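Local coordinates for protein LIP (Serratia marcescens, PDB 4A1R) that is a membrane-bound component of the type VI secretion system, probably a TssJ-family lipoprotein anchored in the outer membrane, at residues Gln53-Ala56 with Lys57-Leu60. Sequence-based numbering, arbitrary orientation.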
loop_
_atom_site.group_PDB
_atom_site.type_symbol
_atom_site.label_atom_id
_atom_site.label_comp_id
_atom_site.label_asym_id
_atom_site.label_seq_id
_atom_site.Cartn_x
_atom_site.Cartn_y
_atom_site.Cartn_z
ATOM N N GLN A 53 4.210 -3.164 12.751
ATOM C CA GLN A 53 3.271 -2.266 13.419
ATOM C C GLN A 53 3.964 -1.371 14.455
ATOM O O GLN A 53 3.700 -0.170 14.526
ATOM C CB GLN A 53 2.170 -3.055 14.113
ATOM C CG GLN A 53 1.107 -2.194 14.788
ATOM C CD GLN A 53 0.154 -3.044 15.603
ATOM O OE1 GLN A 53 0.582 -3.742 16.528
ATOM N NE2 GLN A 53 -1.125 -2.970 15.298
ATOM N N ASN A 54 4.829 -1.963 15.267
ATOM C CA ASN A 54 5.469 -1.205 16.350
ATOM C C ASN A 54 6.712 -0.398 15.978
ATOM O O ASN A 54 6.961 0.662 16.569
ATOM C CB ASN A 54 5.865 -2.198 17.455
ATOM C CG ASN A 54 6.461 -1.522 18.683
ATOM O OD1 ASN A 54 7.572 -1.843 19.111
ATOM N ND2 ASN A 54 5.718 -0.587 19.255
ATOM N N ASP A 55 7.487 -0.867 15.007
ATOM C CA ASP A 55 8.640 -0.086 14.563
ATOM C C ASP A 55 9.160 -0.529 13.212
ATOM O O ASP A 55 10.145 -1.271 13.123
ATOM C CB ASP A 55 9.756 -0.091 15.616
ATOM C CG ASP A 55 10.909 0.829 15.257
ATOM O OD1 ASP A 55 10.697 1.814 14.518
ATOM O OD2 ASP A 55 12.033 0.563 15.724
ATOM N N ALA A 56 8.514 -0.026 12.162
ATOM C CA ALA A 56 8.795 -0.439 10.804
ATOM C C ALA A 56 10.239 -0.102 10.409
ATOM O O ALA A 56 10.934 -0.945 9.857
ATOM C CB ALA A 56 7.777 0.163 9.839
ATOM N N LYS A 57 10.688 1.107 10.744
ATOM C CA LYS A 57 12.057 1.560 10.395
ATOM C C LYS A 57 13.144 0.634 10.939
ATOM O O LYS A 57 14.099 0.322 10.233
ATOM C CB LYS A 57 12.309 3.021 10.835
ATOM C CG LYS A 57 12.308 3.244 12.343
ATOM C CD LYS A 57 12.786 4.635 12.728
ATOM C CE LYS A 57 13.303 4.637 14.155
ATOM N NZ LYS A 57 14.162 5.820 14.422
ATOM N N SER A 58 12.978 0.181 12.181
ATOM C CA SER A 58 13.918 -0.733 12.795
ATOM C C SER A 58 13.971 -2.049 12.033
ATOM O O SER A 58 15.049 -2.511 11.655
ATOM C CB SER A 58 13.564 -0.980 14.262
ATOM O OG SER A 58 14.373 -2.005 14.806
ATOM N N VAL A 59 12.812 -2.649 11.780
ATOM C CA VAL A 59 12.799 -3.943 11.099
ATOM C C VAL A 59 13.131 -3.807 9.605
ATOM O O VAL A 59 13.733 -4.702 9.038
ATOM C CB VAL A 59 11.520 -4.789 11.392
ATOM C CG1 VAL A 59 10.335 -4.341 10.546
ATOM C CG2 VAL A 59 11.804 -6.264 11.150
ATOM N N LEU A 60 12.785 -2.680 8.978
ATOM C CA LEU A 60 13.049 -2.532 7.535
ATOM C C LEU A 60 14.379 -1.869 7.168
ATOM O O LEU A 60 14.887 -2.078 6.057
ATOM C CB LEU A 60 11.892 -1.827 6.817
ATOM C CG LEU A 60 10.502 -2.452 6.999
ATOM C CD1 LEU A 60 9.442 -1.527 6.441
ATOM C CD2 LEU A 60 10.414 -3.823 6.361
#
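Leu60 meets Ala56 one helical turn earlier, and its side chain climbs over the carbonyl group that its own backbone grips. The N of Leu60 donates to the O of Ala56 at 2.7 Å. From there the side chain can be followed outward. CB lies 3.3 Å from Ala56 O; CG, turned anti to the carbonyl carbon of Leu60 (chi1 -55°), stays at the same distance from that oxygen. At the tip, CD1 of Leu60 lies 3.8 Å from Ala56 O and 4.1 Å from Ala56 CB, the latter an apolar contact. One turn thus sets a single apolar contact beside a backbone hydrogen bond.

The preceding bond, Val59 N to Asp55 O, is longer at 3.3 Å. Asp55 has an extended backbone (phi -163°, psi 83°), and helix 49-60 is kinked at Lys57 and Ser58, where the regular bonding to the preceding turn is interrupted. At the exposed side of the helix the Asp55 carboxylate lies beside the aliphatic part of Lys57, Asp55 OD1 to Lys57 CG 3.1 Å. The lysine chain then runs on extended, keeping NZ 5.3 Å from Asp55 OD1: any attraction between the opposite charges acts without contact.

Helix 49-60 packs on the outside of the β-sandwich, against strand 31-38, where Ala56 touches Arg34 while Leu60 packs on Leu36 and Leu38. Leu60 also touches Glu43 and Phe44, thereby joining helices 42-46 and 49-60 to the sheet beneath.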